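Local structure of LysR family transcriptional regulator (Vibrio vulnificus, 5FHK) at residues H95-D98 with L99-H102; V138-S141 with A142-G146. The protein probably acts as a LysR-type DNA-binding transcription factor regulating virulence genes, this chain being its regulatory domain. One frame throughout, in Å; residues are numbered along the deposited sequence.

Contact 1 of 2, residues H95-D98 with L99-H102; sequences HAED and LHDH
His100 folds its ring back over one turn of chain to reach the backbone of Glu97. Its CG stands beside its own backbone N (chi1 -64°), which carries the ring toward the preceding turn. His100 CB lies 4.0 Å from Glu97 O, a loose touch. CG comes slightly nearer to the same oxygen. His100 ND1 then closes on it, donating a hydrogen bond of 2.8 Å to Glu97 O. The bond is fairly straight, 157° at the hydrogen, and the carbonyl oxygen lies close to the ring plane. His100 CE1, one atom further round the ring, meets Glu97 OE1 at 3.1 Å. Glu97 reaches that point because its chain bends at chi2. The two side chains run side by side in the same direction, with carboxylate and ring planes 28° apart. The nearby carboxylate would probably favour a protonated ring.

This is a short 3-10 turn in the loop between helix 84-87 and strand 104-107 of the regulatory domain. Asp101 N donates to Asp98 O at 3.1 Å, the i to i+3 spacing of such a turn. Ahead of it, Asp98 OD2 accepts the backbone N of His95 at 3.2 Å, from above the carboxylate plane, and also that of Thr94. Glu97 N donates to His95 ND1 at 2.9 Å, while His95 NE2 bonds Glu121. On the buried side, Leu99 CG rests 3.2 Å from Ala96 O. The leucine side chain also packs on Trp113 and Leu115 of strand 113-117.

Contact 2 of 2, residues V138-S141 with A142-G146; sequences VVRS and ACSEG
Val139 O accepts the backbone N of Cys143 at 3.1 Å, one rung of the i to i+4 ladder in helix 136-144. Ser144 N donates to Arg140 O at 2.9 Å, and Glu145 N to Ser141 O at 3.2 Å. Ala142 N bonds Val138 O and adds a weak second bond to Val139 O.

At the C-terminal end the ladder gives way to a Schellman motif. Gly146 N reaches back to Cys143 O at 2.8 Å, and Leu147 N to Ala142 O. Gly146 takes the positive phi of 78° that this ending needs.

Among polar side chains, Arg140 NH1 lies 3.0 Å from Ser144 OG, near the guanidinium plane, but the angle is poor for a hydrogen bond. Bends at chi2 and chi3 carry the guanidinium forward along the helix to Ser144. Ser141 OG instead bonds Asn27 of the second subunit.

Nonpolar packing covers the inner face, where Val139 and Cys143 press on Leu105 and Thr150 of the sheet. At the subunit interface, Val138 touches Met23 of the second subunit. Buried nonpolar groups therefore fix the helix to its own sheet, while the serine hydroxyl adds a polar link across the dimer.

In the fold
From the N terminus, the chain first builds strands and helices of one lobe, then crosses along strand 68-82 to helix 84-87. Contact 1 closes a short turn in the loop that follows, before strand 104-107. Strands 104-107, 113-117, 122-125 and 131-133 come next. Contact 2 then spans the last turns of helix 136-144, leading into strand 149-153. The two lie in series, neither nesting nor crossing. The centres of contact 1 and contact 2 are about 19 Å apart, and the nearest atoms of contact 1 and contact 2 about 9 Å. Contact 1 ties a loop to the three-stranded sheet; contact 2 ties its helix to the mixed sheet and the second subunit.

Contact 1 of 2, residues H95-D98 with L99-H102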
loop_
_atom_site.group_PDB
_atom_site.type_symbol
_atom_site.label_atom_id
_atom_site.label_comp_id
_atom_site.label_asym_id
_atom_site.label_seq_id
_atom_site.Cartn_x
_atom_site.Cartn_y
_atom_site.Cartn_z
ATOM N N HIS A 95 -19.859 20.842 14.020
ATOM C CA HIS A 95 -20.696 19.663 14.174
ATOM C C HIS A 95 -20.487 18.761 12.960
ATOM O O HIS A 95 -20.180 19.235 11.863
ATOM C CB HIS A 95 -22.179 20.040 14.329
ATOM C CG HIS A 95 -23.076 18.867 14.567
ATOM N ND1 HIS A 95 -23.623 18.126 13.540
ATOM C CD2 HIS A 95 -23.515 18.300 15.714
ATOM C CE1 HIS A 95 -24.365 17.156 14.044
ATOM N NE2 HIS A 95 -24.322 17.242 15.362
ATOM N N ALA A 96 -20.646 17.451 13.160
ATOM C CA ALA A 96 -20.373 16.499 12.085
ATOM C C ALA A 96 -21.275 16.694 10.871
ATOM O O ALA A 96 -20.989 16.121 9.812
ATOM C CB ALA A 96 -20.509 15.066 12.601
ATOM N N GLU A 97 -22.348 17.478 10.991
ATOM C CA GLU A 97 -23.187 17.763 9.839
ATOM C C GLU A 97 -22.554 18.788 8.916
ATOM O O GLU A 97 -22.906 18.837 7.736
ATOM C CB GLU A 97 -24.568 18.247 10.291
ATOM C CG GLU A 97 -25.548 17.111 10.586
ATOM C CD GLU A 97 -25.890 16.283 9.348
ATOM O OE1 GLU A 97 -26.004 16.861 8.245
ATOM O OE2 GLU A 97 -26.034 15.046 9.479
ATOM N N ASP A 98 -21.614 19.586 9.419
ATOM C CA ASP A 98 -20.926 20.562 8.589
ATOM C C ASP A 98 -19.985 19.924 7.574
ATOM O O ASP A 98 -19.469 20.638 6.708
ATOM C CB ASP A 98 -20.158 21.539 9.473
ATOM C CG ASP A 98 -21.063 22.307 10.432
ATOM O OD1 ASP A 98 -22.251 22.542 10.094
ATOM O OD2 ASP A 98 -20.587 22.678 11.527
ATOM N N LEU A 99 -19.767 18.606 7.636
ATOM C CA LEU A 99 -18.859 17.971 6.685
ATOM C C LEU A 99 -19.322 18.159 5.243
ATOM O O LEU A 99 -18.488 18.223 4.326
ATOM C CB LEU A 99 -18.707 16.492 7.017
ATOM C CG LEU A 99 -18.088 16.218 8.390
ATOM C CD1 LEU A 99 -17.917 14.728 8.594
ATOM C CD2 LEU A 99 -16.763 16.935 8.508
ATOM N N HIS A 100 -20.635 18.301 5.030
ATOM C CA HIS A 100 -21.170 18.447 3.678
ATOM C C HIS A 100 -20.565 19.632 2.935
ATOM O O HIS A 100 -20.408 19.580 1.713
ATOM C CB HIS A 100 -22.684 18.577 3.741
ATOM C CG HIS A 100 -23.356 17.354 4.275
ATOM N ND1 HIS A 100 -23.763 17.238 5.586
ATOM C CD2 HIS A 100 -23.664 16.180 3.679
ATOM C CE1 HIS A 100 -24.303 16.047 5.774
ATOM N NE2 HIS A 100 -24.258 15.387 4.631
ATOM N N ASP A 101 -20.184 20.684 3.652
ATOM C CA ASP A 101 -19.688 21.906 3.040
ATOM C C ASP A 101 -18.167 21.964 2.973
ATOM O O ASP A 101 -17.606 23.054 2.793
ATOM C CB ASP A 101 -20.232 23.108 3.801
ATOM C CG ASP A 101 -21.747 23.070 3.914
ATOM O OD1 ASP A 101 -22.404 22.795 2.884
ATOM O OD2 ASP A 101 -22.277 23.292 5.027
ATOM N N HIS A 102 -17.494 20.814 3.091
ATOM C CA HIS A 102 -16.044 20.731 3.105
ATOM C C HIS A 102 -15.582 19.730 2.052
ATOM O O HIS A 102 -16.325 18.822 1.663
ATOM C CB HIS A 102 -15.523 20.304 4.483
ATOM C CG HIS A 102 -15.347 21.438 5.440
ATOM N ND1 HIS A 102 -14.152 22.112 5.580
ATOM C CD2 HIS A 102 -16.211 22.022 6.303
ATOM C CE1 HIS A 102 -14.293 23.071 6.478
ATOM N NE2 HIS A 102 -15.530 23.034 6.936
#

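Contact 2 of 2, residues V138-S141 with A142-G146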
loop_
_atom_site.group_PDB
_atom_site.type_symbol
_atom_site.label_atom_id
_atom_site.label_comp_id
_atom_site.label_asym_id
_atom_site.label_seq_id
_atom_site.Cartn_x
_atom_site.Cartn_y
_atom_site.Cartn_z
ATOM N N VAL A 138 -2.727 6.620 -0.094
ATOM C CA VAL A 138 -2.748 7.748 -1.032
ATOM C C VAL A 138 -3.723 8.830 -0.578
ATOM O O VAL A 138 -3.546 10.003 -0.905
ATOM C CB VAL A 138 -3.073 7.288 -2.463
ATOM C CG1 VAL A 138 -1.993 6.329 -2.971
ATOM C CG2 VAL A 138 -4.427 6.663 -2.512
ATOM N N VAL A 139 -4.779 8.455 0.145
ATOM C CA VAL A 139 -5.691 9.435 0.728
ATOM C C VAL A 139 -4.954 10.326 1.732
ATOM O O VAL A 139 -5.142 11.545 1.763
ATOM C CB VAL A 139 -6.886 8.706 1.378
ATOM C CG1 VAL A 139 -7.796 9.686 2.071
ATOM C CG2 VAL A 139 -7.679 7.921 0.300
ATOM N N ARG A 140 -4.146 9.718 2.598
ATOM C CA ARG A 140 -3.373 10.487 3.553
ATOM C C ARG A 140 -2.484 11.486 2.837
ATOM O O ARG A 140 -2.390 12.647 3.245
ATOM C CB ARG A 140 -2.536 9.556 4.434
ATOM C CG ARG A 140 -1.735 10.316 5.477
ATOM C CD ARG A 140 -0.444 9.620 5.789
ATOM N NE ARG A 140 0.420 9.477 4.619
ATOM C CZ ARG A 140 1.126 10.458 4.055
ATOM N NH1 ARG A 140 1.078 11.691 4.535
ATOM N NH2 ARG A 140 1.887 10.196 2.995
ATOM N N SER A 141 -1.853 11.059 1.747
ATOM C CA SER A 141 -0.957 11.946 1.018
ATOM C C SER A 141 -1.685 13.200 0.550
ATOM O O SER A 141 -1.149 14.306 0.652
ATOM C CB SER A 141 -0.338 11.187 -0.154
ATOM O OG SER A 141 -0.109 12.066 -1.233
ATOM N N ALA A 142 -2.938 13.055 0.087
ATOM C CA ALA A 142 -3.685 14.213 -0.394
ATOM C C ALA A 142 -4.102 15.123 0.755
ATOM O O ALA A 142 -4.138 16.354 0.596
ATOM C CB ALA A 142 -4.912 13.756 -1.193
ATOM N N CYS A 143 -4.429 14.523 1.907
ATOM C CA CYS A 143 -4.716 15.269 3.123
ATOM C C CYS A 143 -3.518 16.118 3.541
ATOM O O CYS A 143 -3.661 17.312 3.837
ATOM C CB CYS A 143 -5.084 14.283 4.232
ATOM S SG CYS A 143 -5.719 14.987 5.760
ATOM N N SER A 144 -2.323 15.508 3.575
ATOM C CA SER A 144 -1.107 16.246 3.919
ATOM C C SER A 144 -0.882 17.430 2.986
ATOM O O SER A 144 -0.365 18.474 3.410
ATOM C CB SER A 144 0.098 15.312 3.868
ATOM O OG SER A 144 0.203 14.553 5.053
ATOM N N GLU A 145 -1.289 17.306 1.732
ATOM C CA GLU A 145 -1.165 18.403 0.793
ATOM C C GLU A 145 -2.290 19.422 0.926
ATOM O O GLU A 145 -2.369 20.352 0.120
ATOM C CB GLU A 145 -1.080 17.855 -0.635
ATOM C CG GLU A 145 0.356 17.487 -1.045
ATOM C CD GLU A 145 0.926 18.396 -2.142
ATOM O OE1 GLU A 145 1.871 17.966 -2.843
ATOM O OE2 GLU A 145 0.430 19.534 -2.307
ATOM N N GLY A 146 -3.150 19.290 1.931
ATOM C CA GLY A 146 -4.106 20.336 2.217
ATOM C C GLY A 146 -5.306 20.380 1.308
ATOM O O GLY A 146 -5.914 21.445 1.155
#